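Local coordinates for alpha-/beta-galactoside alpha-2,3-sialyltransferase (Photobacterium phosphoreum, PDB 2ZWI), which probably transfers sialic acid from a CMP-linked donor to galactosides in alpha-2,3 linkage, and binds CMP and a zinc ion, at residues A[14-19]-A[37-42]; A[47-52]-A[211-216]; A[53-58]-A[62-67]; A[77-82]-A[90-95]. All coordinates share one frame; numbering follows the deposited sequence. Where two conformers were deposited one is given.

All four contacts lie in the half of the GT-B fold built on the seven-stranded parallel sheet, with 52-54 and 195-197 as its outer strands. Contacts 1, 3 and 4 follow one another along the chain, whereas contact 2 ties helix 44-50 to the distant helix 208-218 and encloses contacts 3 and 4 in its loop. Centres of contacts 1 and 2, like those of 3 and 4, are about 12 Å apart. Contacts 2 and 4 are farthest apart, about 22 Å between centres. Helices 58-70 and 86-98 touch each other through contacts 3 and 4, I62 against S95 and L65 against I92. Contact 1 lies nearest the bound CMP; the others lie away from the nucleotide and zinc sites.

Contact 1. Residues A[14-19]-A[37-42]; sequences LPTIQQ and SRYPIN
Beside the CMP pocket of this GT-B fold, T16 and I17 on the first turns of helix 14-26 meet Y39 in the loop that follows strand 31-36. The methyl of T16 meets the CB end of the phenol ring obliquely, CG2 at 3.6 Å from Y39 CD2. I17 reaches the far end of the same ring: its CD1 stands 3.8 Å from Y39 OH and 4.0 Å from Y39 CZ. The bend in the I17 side chain (chi2 -67°) carries this terminal methyl toward the tyrosine. For T16, chi1 of -65° splits the duties of the side chain, with CG2 anti to the backbone N and touching the ring while OG1 sits beside that N. A water spans the polar side of the contact, donating to T16 OG1 at 2.8 Å and accepting from the backbone N of R38 at 2.9 Å. T16 OG1 is also hydrogen-bonded to D10 OD2. Y39 continues onto P304, a residue of the CMP pocket, and the side chain of I17 comes within about 4 Å of E306 and about 7 Å of the nucleotide. Across the two segments, carbon-rich contacts and a single bridging water do the work: the ring packs on methyls, while the threonine hydroxyl, bonded to D10, reaches the N of R38 through the water.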
loop_
_atom_site.group_PDB
_atom_site.type_symbol
_atom_site.label_atom_id
_atom_site.label_comp_id
_atom_site.label_asym_id
_atom_site.label_seq_id
_atom_site.Cartn_x
_atom_site.Cartn_y
_atom_site.Cartn_z
ATOM N N LEU A 14 -0.378 -2.826 -2.836
ATOM C CA LEU A 14 -0.350 -2.897 -1.373
ATOM C C LEU A 14 -1.690 -3.380 -0.814
ATOM O O LEU A 14 -1.706 -4.346 -0.052
ATOM C CB LEU A 14 0.094 -1.573 -0.731
ATOM C CG LEU A 14 -0.219 -1.329 0.763
ATOM C CD1 LEU A 14 0.525 -2.275 1.684
ATOM C CD2 LEU A 14 0.085 0.121 1.128
ATOM N N PRO A 15 -2.816 -2.728 -1.191
ATOM C CA PRO A 15 -4.106 -3.267 -0.727
ATOM C C PRO A 15 -4.359 -4.721 -1.140
ATOM O O PRO A 15 -4.947 -5.469 -0.376
ATOM C CB PRO A 15 -5.140 -2.322 -1.358
ATOM C CG PRO A 15 -4.388 -1.025 -1.550
ATOM C CD PRO A 15 -3.001 -1.482 -1.966
ATOM N N THR A 16 -3.909 -5.118 -2.329
ATOM C CA THR A 16 -4.102 -6.477 -2.790
ATOM C C THR A 16 -3.373 -7.442 -1.864
ATOM O O THR A 16 -3.964 -8.412 -1.403
ATOM C CB THR A 16 -3.625 -6.671 -4.247
ATOM O OG1 THR A 16 -4.446 -5.894 -5.130
ATOM C CG2 THR A 16 -3.689 -8.129 -4.644
ATOM N N ILE A 17 -2.102 -7.154 -1.584
ATOM C CA ILE A 17 -1.259 -8.030 -0.760
ATOM C C ILE A 17 -1.820 -8.164 0.664
ATOM O O ILE A 17 -1.876 -9.267 1.218
ATOM C CB ILE A 17 0.230 -7.533 -0.736
ATOM C CG1 ILE A 17 0.847 -7.516 -2.152
ATOM C CG2 ILE A 17 1.077 -8.330 0.253
ATOM C CD1 ILE A 17 1.049 -8.876 -2.807
ATOM N N GLN A 18 -2.236 -7.039 1.245
ATOM C CA GLN A 18 -2.918 -7.030 2.543
ATOM C C GLN A 18 -4.276 -7.755 2.495
ATOM O O GLN A 18 -4.641 -8.487 3.420
ATOM C CB GLN A 18 -3.070 -5.600 3.064
ATOM C CG GLN A 18 -1.776 -5.020 3.671
ATOM C CD GLN A 18 -1.505 -5.533 5.079
ATOM O OE1 GLN A 18 -0.364 -5.557 5.539
ATOM N NE2 GLN A 18 -2.554 -5.930 5.771
ATOM N N GLN A 19 -5.019 -7.572 1.410
ATOM C CA GLN A 19 -6.293 -8.276 1.264
ATOM C C GLN A 19 -6.094 -9.782 1.146
ATOM O O GLN A 19 -6.784 -10.541 1.823
ATOM C CB GLN A 19 -7.112 -7.731 0.092
ATOM C CG GLN A 19 -7.725 -6.347 0.324
ATOM C CD GLN A 19 -8.298 -5.768 -0.958
ATOM O OE1 GLN A 19 -8.591 -6.503 -1.900
ATOM N NE2 GLN A 19 -8.465 -4.454 -1.001
ATOM N N SER A 37 -6.436 -5.467 -10.211
ATOM C CA SER A 37 -5.801 -5.068 -11.474
ATOM C C SER A 37 -4.439 -5.729 -11.721
ATOM O O SER A 37 -4.155 -6.170 -12.832
ATOM C CB SER A 37 -5.663 -3.535 -11.549
ATOM O OG SER A 37 -6.939 -2.906 -11.509
ATOM N N ARG A 38 -3.613 -5.805 -10.683
ATOM C CA ARG A 38 -2.229 -6.264 -10.832
ATOM C C ARG A 38 -2.073 -7.763 -10.557
ATOM O O ARG A 38 -0.989 -8.329 -10.746
ATOM C CB ARG A 38 -1.293 -5.457 -9.922
ATOM C CG ARG A 38 -1.220 -3.953 -10.223
ATOM C CD ARG A 38 -0.145 -3.631 -11.257
ATOM N NE ARG A 38 1.189 -3.940 -10.747
ATOM C CZ ARG A 38 2.001 -3.060 -10.166
ATOM N NH1 ARG A 38 1.631 -1.790 -10.015
ATOM N NH2 ARG A 38 3.191 -3.457 -9.730
ATOM N N TYR A 39 -3.155 -8.398 -10.113
ATOM C CA TYR A 39 -3.119 -9.811 -9.759
ATOM C C TYR A 39 -4.307 -10.603 -10.304
ATOM O O TYR A 39 -5.164 -11.021 -9.531
ATOM C CB TYR A 39 -3.023 -9.967 -8.228
ATOM C CG TYR A 39 -1.626 -9.770 -7.708
ATOM C CD1 TYR A 39 -0.707 -10.812 -7.739
ATOM C CD2 TYR A 39 -1.212 -8.536 -7.214
ATOM C CE1 TYR A 39 0.579 -10.641 -7.282
ATOM C CE2 TYR A 39 0.086 -8.353 -6.750
ATOM C CZ TYR A 39 0.972 -9.412 -6.795
ATOM O OH TYR A 39 2.259 -9.265 -6.347
ATOM N N PRO A 40 -4.366 -10.814 -11.638
ATOM C CA PRO A 40 -5.416 -11.701 -12.151
ATOM C C PRO A 40 -5.213 -13.158 -11.703
ATOM O O PRO A 40 -4.113 -13.714 -11.848
ATOM C CB PRO A 40 -5.307 -11.549 -13.679
ATOM C CG PRO A 40 -3.908 -11.095 -13.926
ATOM C CD PRO A 40 -3.527 -10.261 -12.722
ATOM N N ILE A 41 -6.263 -13.744 -11.131
ATOM C CA ILE A 41 -6.213 -15.098 -10.596
ATOM C C ILE A 41 -6.998 -16.010 -11.540
ATOM O O ILE A 41 -8.235 -15.925 -11.624
ATOM C CB ILE A 41 -6.808 -15.208 -9.142
ATOM C CG1 ILE A 41 -6.266 -14.123 -8.180
ATOM C CG2 ILE A 41 -6.603 -16.625 -8.567
ATOM C CD1 ILE A 41 -4.741 -14.097 -7.990
ATOM N N ASN A 42 -6.267 -16.868 -12.251
ATOM C CA ASN A 42 -6.855 -17.872 -13.149
ATOM C C ASN A 42 -6.766 -19.272 -12.547
ATOM O O ASN A 42 -7.249 -20.243 -13.139
ATOM C CB ASN A 42 -6.154 -17.866 -14.516
ATOM C CG ASN A 42 -5.822 -16.466 -15.008
ATOM O OD1 ASN A 42 -4.658 -16.056 -14.999
ATOM N ND2 ASN A 42 -6.842 -15.725 -15.438
HETATM O O HOH W 1 -4.180 -5.323 -7.866
#

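Contact 2. Residues A[47-52]-A[211-216]; sequences LESING and KNKFYN
K213, on helix 208-218, reaches across to S49 and I50 at the C-terminal end of helix 44-50, which closes in a Schellman motif. The apolar part is slight: K213 CD rests 4.0 Å from I50 CG2, the two side chains passing at a slant, and I50 in turn packs on I23 and I34 inside the domain. The polar part is an approach without a hydrogen bond between the segments. A bend at chi3 (-67°) turns the end of K213 toward the serine, where NZ stops 3.6 Å from S49 OG; that hydroxyl is hydrogen-bonded to L46 O, in the preceding turn of its own helix. Backbone bonds finish the helix. N51, with positive phi, occupies the C-prime position and makes a weak bond from its N to E48 O. L47 O accepts twice, from I50 N at 3.2 Å and from G52 N at 2.9 Å, the two donors arriving from opposite faces of the carbonyl plane.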
loop_
_atom_site.group_PDB
_atom_site.type_symbol
_atom_site.label_atom_id
_atom_site.label_comp_id
_atom_site.label_asym_id
_atom_site.label_seq_id
_atom_site.Cartn_x
_atom_site.Cartn_y
_atom_site.Cartn_z
ATOM N N LEU A 47 -8.884 -20.542 -6.275
ATOM C CA LEU A 47 -10.156 -19.831 -6.125
ATOM C C LEU A 47 -11.200 -20.676 -5.385
ATOM O O LEU A 47 -11.902 -20.175 -4.512
ATOM C CB LEU A 47 -10.683 -19.310 -7.476
ATOM C CG LEU A 47 -9.940 -18.109 -8.089
ATOM C CD1 LEU A 47 -10.368 -17.836 -9.540
ATOM C CD2 LEU A 47 -10.082 -16.825 -7.236
ATOM N N GLU A 48 -11.266 -21.965 -5.703
ATOM C CA GLU A 48 -12.204 -22.863 -5.021
ATOM C C GLU A 48 -11.887 -23.046 -3.529
ATOM O O GLU A 48 -12.796 -23.213 -2.714
ATOM C CB GLU A 48 -12.302 -24.214 -5.746
ATOM C CG GLU A 48 -13.253 -24.191 -6.947
ATOM C CD GLU A 48 -13.085 -25.394 -7.885
ATOM O OE1 GLU A 48 -13.504 -25.271 -9.066
ATOM O OE2 GLU A 48 -12.523 -26.440 -7.457
ATOM N N SER A 49 -10.603 -23.000 -3.178
ATOM C CA SER A 49 -10.177 -23.109 -1.783
ATOM C C SER A 49 -10.580 -21.888 -0.933
ATOM O O SER A 49 -10.663 -21.989 0.290
ATOM C CB SER A 49 -8.669 -23.379 -1.671
ATOM O OG SER A 49 -7.907 -22.227 -2.009
ATOM N N ILE A 50 -10.843 -20.750 -1.574
ATOM C CA ILE A 50 -11.335 -19.560 -0.851
ATOM C C ILE A 50 -12.812 -19.225 -1.149
ATOM O O ILE A 50 -13.360 -18.249 -0.618
ATOM C CB ILE A 50 -10.420 -18.316 -1.073
ATOM C CG1 ILE A 50 -10.456 -17.849 -2.536
ATOM C CG2 ILE A 50 -8.988 -18.617 -0.606
ATOM C CD1 ILE A 50 -9.875 -16.439 -2.753
ATOM N N ASN A 51 -13.456 -20.051 -1.976
ATOM C CA ASN A 51 -14.837 -19.809 -2.417
ATOM C C ASN A 51 -14.946 -18.486 -3.187
ATOM O O ASN A 51 -15.884 -17.697 -2.991
ATOM C CB ASN A 51 -15.817 -19.841 -1.226
ATOM C CG ASN A 51 -17.261 -20.035 -1.657
ATOM O OD1 ASN A 51 -17.543 -20.370 -2.815
ATOM N ND2 ASN A 51 -18.187 -19.828 -0.724
ATOM N N GLY A 52 -13.986 -18.254 -4.078
ATOM C CA GLY A 52 -13.923 -16.990 -4.781
ATOM C C GLY A 52 -14.221 -17.086 -6.255
ATOM O O GLY A 52 -14.076 -18.156 -6.864
ATOM N N LYS A 211 0.812 -20.267 4.476
ATOM C CA LYS A 211 2.005 -19.707 3.837
ATOM C C LYS A 211 2.029 -20.028 2.345
ATOM O O LYS A 211 2.266 -19.139 1.512
ATOM C CB LYS A 211 3.271 -20.209 4.531
ATOM C CG LYS A 211 3.476 -19.618 5.919
ATOM C CD LYS A 211 4.794 -20.059 6.512
ATOM C CE LYS A 211 4.881 -19.697 7.983
ATOM N NZ LYS A 211 6.183 -20.157 8.546
ATOM N N ASN A 212 1.757 -21.292 2.020
ATOM C CA ASN A 212 1.683 -21.757 0.629
ATOM C C ASN A 212 0.612 -21.052 -0.188
ATOM O O ASN A 212 0.848 -20.694 -1.347
ATOM C CB ASN A 212 1.487 -23.280 0.566
ATOM C CG ASN A 212 2.708 -24.041 1.041
ATOM O OD1 ASN A 212 3.841 -23.557 0.939
ATOM N ND2 ASN A 212 2.486 -25.249 1.562
ATOM N N LYS A 213 -0.553 -20.835 0.422
ATOM C CA LYS A 213 -1.611 -20.055 -0.211
ATOM C C LYS A 213 -1.156 -18.633 -0.556
ATOM O O LYS A 213 -1.530 -18.100 -1.604
ATOM C CB LYS A 213 -2.861 -20.014 0.670
ATOM C CG LYS A 213 -4.126 -19.614 -0.080
ATOM C CD LYS A 213 -5.403 -19.831 0.760
ATOM C CE LYS A 213 -5.650 -21.310 1.003
ATOM N NZ LYS A 213 -7.065 -21.580 1.391
ATOM N N PHE A 214 -0.351 -18.029 0.320
ATOM C CA PHE A 214 0.199 -16.709 0.037
ATOM C C PHE A 214 1.135 -16.742 -1.173
ATOM O O PHE A 214 1.055 -15.868 -2.050
ATOM C CB PHE A 214 0.893 -16.079 1.257
ATOM C CG PHE A 214 1.399 -14.677 0.988
ATOM C CD1 PHE A 214 0.564 -13.578 1.163
ATOM C CD2 PHE A 214 2.692 -14.467 0.513
ATOM C CE1 PHE A 214 0.993 -12.289 0.894
ATOM C CE2 PHE A 214 3.147 -13.156 0.237
ATOM C CZ PHE A 214 2.293 -12.068 0.434
ATOM N N TYR A 215 2.005 -17.747 -1.224
ATOM C CA TYR A 215 2.891 -17.938 -2.379
ATOM C C TYR A 215 2.103 -18.154 -3.655
ATOM O O TYR A 215 2.460 -17.606 -4.698
ATOM C CB TYR A 215 3.848 -19.113 -2.181
ATOM C CG TYR A 215 4.624 -19.091 -0.887
ATOM C CD1 TYR A 215 4.998 -17.892 -0.288
ATOM C CD2 TYR A 215 5.003 -20.281 -0.273
ATOM C CE1 TYR A 215 5.704 -17.881 0.906
ATOM C CE2 TYR A 215 5.717 -20.281 0.909
ATOM C CZ TYR A 215 6.065 -19.085 1.493
ATOM O OH TYR A 215 6.774 -19.094 2.670
ATOM N N ASN A 216 1.036 -18.954 -3.572
ATOM C CA ASN A 216 0.193 -19.228 -4.743
ATOM C C ASN A 216 -0.554 -17.998 -5.278
ATOM O O ASN A 216 -0.593 -17.775 -6.485
ATOM C CB ASN A 216 -0.772 -20.381 -4.469
ATOM C CG ASN A 216 -0.073 -21.730 -4.419
ATOM O OD1 ASN A 216 0.999 -21.910 -4.996
ATOM N ND2 ASN A 216 -0.679 -22.686 -3.718
#

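Contact 3. Residues A[53-58]-A[62-67]; sequences SFFKNR and IKSLDS
R58 O accepts the backbone N-H of I62 at 3.0 Å, with an N-H...O angle of 167°, so this i to i+4 bond of the first helical turn is close to straight. The donor also stands nearly in line with the carbonyl, the C=O...N angle being 165°. The I62 side chain hugs the same oxygen, its CG1 lying 3.5 Å from R58 O. Beyond the backbone bond, the two side chains lie alongside each other, R58 CG 3.9 Å from I62 CD1. R58 has its CG anti to the backbone N (chi1 -157°) and then bends at chi3; its NH2 forms a salt bridge with D88 at the start of helix 86-98, which fastens the end of the arginine to a neighbouring helix. Two residues after I62, S64 meets F55. The serine OG comes to the ring obliquely, 3.2 Å from F55 CE1, and its CB is 3.6 Å from F55 CZ. F55 also packs on L33 of the adjacent strand and on E60 and L61, so the ring fills the angle between sheet and helix. N57 is the N-cap, its OD1 accepting from E60 N. The arrangement is a capped strand-to-helix connection, in which edge strand 52-54 of the parallel sheet turns into helix 58-70, as in Rossmann-like alpha/beta domains.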
loop_
_atom_site.group_PDB
_atom_site.type_symbol
_atom_site.label_atom_id
_atom_site.label_comp_id
_atom_site.label_asym_id
_atom_site.label_seq_id
_atom_site.Cartn_x
_atom_site.Cartn_y
_atom_site.Cartn_z
ATOM N N SER A 53 -14.648 -15.953 -6.812
ATOM C CA SER A 53 -14.706 -15.729 -8.253
ATOM C C SER A 53 -13.871 -14.490 -8.565
ATOM O O SER A 53 -13.912 -13.502 -7.827
ATOM C CB SER A 53 -16.141 -15.492 -8.724
ATOM O OG SER A 53 -16.944 -16.636 -8.489
ATOM N N PHE A 54 -13.123 -14.559 -9.664
ATOM C CA PHE A 54 -12.330 -13.436 -10.136
ATOM C C PHE A 54 -12.987 -12.773 -11.333
ATOM O O PHE A 54 -13.508 -13.451 -12.231
ATOM C CB PHE A 54 -10.906 -13.873 -10.494
ATOM C CG PHE A 54 -9.963 -12.715 -10.683
ATOM C CD1 PHE A 54 -9.356 -12.117 -9.584
ATOM C CD2 PHE A 54 -9.718 -12.198 -11.953
ATOM C CE1 PHE A 54 -8.516 -11.023 -9.741
ATOM C CE2 PHE A 54 -8.862 -11.106 -12.127
ATOM C CZ PHE A 54 -8.266 -10.515 -11.021
ATOM N N PHE A 55 -12.941 -11.446 -11.338
ATOM C CA PHE A 55 -13.518 -10.619 -12.389
ATOM C C PHE A 55 -12.430 -9.705 -12.922
ATOM O O PHE A 55 -11.685 -9.105 -12.143
ATOM C CB PHE A 55 -14.695 -9.822 -11.828
ATOM C CG PHE A 55 -15.784 -10.692 -11.284
ATOM C CD1 PHE A 55 -16.796 -11.158 -12.115
ATOM C CD2 PHE A 55 -15.773 -11.089 -9.954
ATOM C CE1 PHE A 55 -17.796 -11.985 -11.617
ATOM C CE2 PHE A 55 -16.753 -11.907 -9.454
ATOM C CZ PHE A 55 -17.769 -12.361 -10.283
ATOM N N LYS A 56 -12.321 -9.630 -14.247
ATOM C CA LYS A 56 -11.288 -8.824 -14.890
ATOM C C LYS A 56 -11.538 -7.332 -14.738
ATOM O O LYS A 56 -10.602 -6.538 -14.825
ATOM C CB LYS A 56 -11.160 -9.181 -16.372
ATOM C CG LYS A 56 -10.503 -10.525 -16.643
ATOM C CD LYS A 56 -10.959 -11.059 -17.993
ATOM C CE LYS A 56 -10.258 -12.357 -18.362
ATOM N NZ LYS A 56 -8.927 -12.092 -18.970
ATOM N N ASN A 57 -12.796 -6.946 -14.522
ATOM C CA ASN A 57 -13.122 -5.537 -14.302
ATOM C C ASN A 57 -14.283 -5.303 -13.337
ATOM O O ASN A 57 -15.063 -6.215 -13.044
ATOM C CB ASN A 57 -13.367 -4.821 -15.638
ATOM C CG ASN A 57 -14.451 -5.482 -16.463
ATOM O OD1 ASN A 57 -15.576 -5.663 -16.003
ATOM N ND2 ASN A 57 -14.116 -5.847 -17.697
ATOM N N ARG A 58 -14.379 -4.066 -12.859
ATOM C CA ARG A 58 -15.412 -3.643 -11.916
ATOM C C ARG A 58 -16.866 -3.816 -12.418
ATOM O O ARG A 58 -17.707 -4.338 -11.675
ATOM C CB ARG A 58 -15.140 -2.205 -11.462
ATOM C CG ARG A 58 -15.775 -1.820 -10.126
ATOM C CD ARG A 58 -15.617 -0.308 -9.862
ATOM N NE ARG A 58 -16.392 0.502 -10.803
ATOM C CZ ARG A 58 -16.203 1.801 -11.040
ATOM N NH1 ARG A 58 -16.987 2.427 -11.914
ATOM N NH2 ARG A 58 -15.251 2.484 -10.411
ATOM N N ILE A 62 -19.715 -6.169 -10.426
ATOM C CA ILE A 62 -20.967 -5.558 -10.002
ATOM C C ILE A 62 -22.193 -6.318 -10.544
ATOM O O ILE A 62 -23.167 -6.526 -9.819
ATOM C CB ILE A 62 -20.993 -4.061 -10.381
ATOM C CG1 ILE A 62 -20.152 -3.251 -9.379
ATOM C CG2 ILE A 62 -22.424 -3.533 -10.450
ATOM C CD1 ILE A 62 -19.687 -1.905 -9.879
ATOM N N LYS A 63 -22.123 -6.744 -11.803
ATOM C CA LYS A 63 -23.170 -7.551 -12.437
ATOM C C LYS A 63 -23.462 -8.854 -11.664
ATOM O O LYS A 63 -24.623 -9.191 -11.428
ATOM C CB LYS A 63 -22.777 -7.855 -13.887
ATOM C CG LYS A 63 -23.809 -8.646 -14.682
ATOM C CD LYS A 63 -24.710 -7.751 -15.525
ATOM C CE LYS A 63 -25.809 -8.565 -16.215
ATOM N NZ LYS A 63 -25.274 -9.666 -17.100
ATOM N N SER A 64 -22.409 -9.569 -11.274
ATOM C CA SER A 64 -22.541 -10.798 -10.490
ATOM C C SER A 64 -22.982 -10.523 -9.055
ATOM O O SER A 64 -23.749 -11.300 -8.486
ATOM C CB SER A 64 -21.232 -11.571 -10.465
ATOM O OG SER A 64 -20.964 -12.165 -11.720
ATOM N N LEU A 65 -22.477 -9.434 -8.473
ATOM C CA LEU A 65 -22.893 -9.007 -7.137
ATOM C C LEU A 65 -24.406 -8.789 -7.112
ATOM O O LEU A 65 -25.106 -9.351 -6.281
ATOM C CB LEU A 65 -22.186 -7.702 -6.745
ATOM C CG LEU A 65 -21.810 -7.431 -5.286
ATOM C CD1 LEU A 65 -21.756 -5.926 -5.004
ATOM C CD2 LEU A 65 -22.688 -8.154 -4.273
ATOM N N ASP A 66 -24.886 -7.970 -8.044
ATOM C CA ASP A 66 -26.293 -7.620 -8.142
ATOM C C ASP A 66 -27.218 -8.828 -8.322
ATOM O O ASP A 66 -28.278 -8.885 -7.708
ATOM C CB ASP A 66 -26.509 -6.634 -9.289
ATOM C CG ASP A 66 -25.919 -5.267 -9.010
ATOM O OD1 ASP A 66 -25.480 -4.983 -7.863
ATOM O OD2 ASP A 66 -25.890 -4.464 -9.964
ATOM N N SER A 67 -26.835 -9.786 -9.163
ATOM C CA SER A 67 -27.689 -10.965 -9.345
ATOM C C SER A 67 -27.760 -11.795 -8.056
ATOM O O SER A 67 -28.825 -12.310 -7.703
ATOM C CB SER A 67 -27.283 -11.804 -10.568
ATOM O OG SER A 67 -25.987 -12.345 -10.425
#

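Contact 4. Residues A[77-82]-A[90-95]; sequences VIINGN and VNIIKS
I79, on strand 74-82, aims its side chain at I92 and I93 of helix 86-98, and these three buried isoleucines make the contact. Its CD1 wedges between two neighbours on the helix, 3.7 Å from I92 CG2 and equally 3.7 Å from I93 CG1. The extended second torsion (chi2 161°) sends this methyl out from the strand to its place between them. Nearer the backbone, I79 CG1 lies 4.1 Å from I92 CG2, while the other branch, CG2, comes to 4.2 Å from I92 CD1. I79 and I92 therefore overlap along much of their length, running antiparallel alongside each other with each tip near the other's base, whereas I93 is met at a slant by the end of I79 alone. The strand and helix are the first two members of the beta-alpha-beta unit completed by strand 104-110, and this packing holds the crossover helix against the parallel sheet. I79 also rests on V7 of one flanking strand and on I105 and L107 of the other; from the helix, I92 reaches V9 and L65. Beyond G81, N82 bonds D10 and D112 through ND2, at the strand's C-terminal end.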
loop_
_atom_site.group_PDB
_atom_site.type_symbol
_atom_site.label_atom_id
_atom_site.label_comp_id
_atom_site.label_asym_id
_atom_site.label_seq_id
_atom_site.Cartn_x
_atom_site.Cartn_y
_atom_site.Cartn_z
ATOM N N VAL A 77 -22.869 -7.293 2.657
ATOM C CA VAL A 77 -21.716 -7.229 1.752
ATOM C C VAL A 77 -20.591 -6.471 2.476
ATOM O O VAL A 77 -20.787 -5.345 2.966
ATOM C CB VAL A 77 -22.061 -6.539 0.392
ATOM C CG1 VAL A 77 -20.818 -6.411 -0.505
ATOM C CG2 VAL A 77 -23.167 -7.304 -0.336
ATOM N N ILE A 78 -19.433 -7.113 2.585
ATOM C CA ILE A 78 -18.231 -6.446 3.059
ATOM C C ILE A 78 -17.402 -6.073 1.832
ATOM O O ILE A 78 -17.010 -6.946 1.060
ATOM C CB ILE A 78 -17.405 -7.335 4.039
ATOM C CG1 ILE A 78 -18.305 -7.895 5.157
ATOM C CG2 ILE A 78 -16.258 -6.528 4.653
ATOM C CD1 ILE A 78 -17.604 -8.881 6.080
ATOM N N ILE A 79 -17.167 -4.780 1.637
ATOM C CA ILE A 79 -16.357 -4.317 0.519
ATOM C C ILE A 79 -14.956 -3.936 1.013
ATOM O O ILE A 79 -14.807 -3.124 1.926
ATOM C CB ILE A 79 -16.992 -3.111 -0.229
ATOM C CG1 ILE A 79 -18.483 -3.351 -0.518
ATOM C CG2 ILE A 79 -16.232 -2.833 -1.537
ATOM C CD1 ILE A 79 -19.259 -2.071 -0.823
ATOM N N ASN A 80 -13.949 -4.553 0.401
ATOM C CA ASN A 80 -12.557 -4.319 0.728
ATOM C C ASN A 80 -11.896 -3.621 -0.464
ATOM O O ASN A 80 -11.877 -4.161 -1.575
ATOM C CB ASN A 80 -11.872 -5.651 1.066
ATOM C CG ASN A 80 -12.609 -6.429 2.168
ATOM O OD1 ASN A 80 -13.557 -7.180 1.911
ATOM N ND2 ASN A 80 -12.164 -6.252 3.395
ATOM N N GLY A 81 -11.370 -2.422 -0.234
ATOM C CA GLY A 81 -10.882 -1.573 -1.320
ATOM C C GLY A 81 -9.606 -0.804 -1.038
ATOM O O GLY A 81 -8.912 -1.053 -0.053
ATOM N N ASN A 82 -9.317 0.139 -1.929
ATOM C CA ASN A 82 -8.118 0.958 -1.920
ATOM C C ASN A 82 -8.563 2.376 -1.551
ATOM O O ASN A 82 -9.404 2.952 -2.235
ATOM C CB ASN A 82 -7.509 0.888 -3.334
ATOM C CG ASN A 82 -6.332 1.817 -3.537
ATOM O OD1 ASN A 82 -6.384 2.989 -3.185
ATOM N ND2 ASN A 82 -5.262 1.293 -4.137
ATOM N N VAL A 90 -17.275 3.356 -3.933
ATOM C CA VAL A 90 -18.464 4.207 -4.152
ATOM C C VAL A 90 -19.425 3.602 -5.196
ATOM O O VAL A 90 -20.635 3.494 -4.962
ATOM C CB VAL A 90 -18.079 5.659 -4.578
ATOM C CG1 VAL A 90 -19.316 6.443 -5.033
ATOM C CG2 VAL A 90 -17.385 6.396 -3.432
ATOM N N ASN A 91 -18.877 3.197 -6.339
ATOM C CA ASN A 91 -19.685 2.625 -7.413
ATOM C C ASN A 91 -20.273 1.248 -7.073
ATOM O O ASN A 91 -21.353 0.897 -7.543
ATOM C CB ASN A 91 -18.883 2.581 -8.715
ATOM C CG ASN A 91 -18.903 3.910 -9.445
ATOM O OD1 ASN A 91 -19.852 4.211 -10.177
ATOM N ND2 ASN A 91 -17.859 4.723 -9.247
ATOM N N ILE A 92 -19.560 0.483 -6.244
ATOM C CA ILE A 92 -20.096 -0.767 -5.718
ATOM C C ILE A 92 -21.243 -0.482 -4.735
ATOM O O ILE A 92 -22.317 -1.086 -4.843
ATOM C CB ILE A 92 -18.983 -1.675 -5.103
ATOM C CG1 ILE A 92 -18.006 -2.131 -6.199
ATOM C CG2 ILE A 92 -19.608 -2.903 -4.400
ATOM C CD1 ILE A 92 -16.589 -2.541 -5.704
ATOM N N ILE A 93 -21.038 0.459 -3.809
ATOM C CA ILE A 93 -22.108 0.867 -2.879
ATOM C C ILE A 93 -23.356 1.381 -3.619
ATOM O O ILE A 93 -24.488 0.991 -3.305
ATOM C CB ILE A 93 -21.642 1.946 -1.858
ATOM C CG1 ILE A 93 -20.514 1.416 -0.951
ATOM C CG2 ILE A 93 -22.819 2.399 -1.002
ATOM C CD1 ILE A 93 -19.807 2.518 -0.100
ATOM N N LYS A 94 -23.136 2.279 -4.577
ATOM C CA LYS A 94 -24.188 2.801 -5.452
ATOM C C LYS A 94 -25.057 1.671 -6.040
ATOM O O LYS A 94 -26.284 1.726 -5.973
ATOM C CB LYS A 94 -23.538 3.650 -6.561
ATOM C CG LYS A 94 -24.485 4.311 -7.577
ATOM C CD LYS A 94 -23.902 5.668 -8.013
ATOM C CE LYS A 94 -23.164 5.626 -9.343
ATOM N NZ LYS A 94 -23.883 6.471 -10.381
ATOM N N SER A 95 -24.410 0.636 -6.577
ATOM C CA SER A 95 -25.114 -0.470 -7.232
ATOM C C SER A 95 -25.944 -1.300 -6.244
ATOM O O SER A 95 -27.086 -1.655 -6.539
ATOM C CB SER A 95 -24.128 -1.360 -7.991
ATOM O OG SER A 95 -23.325 -0.594 -8.877
#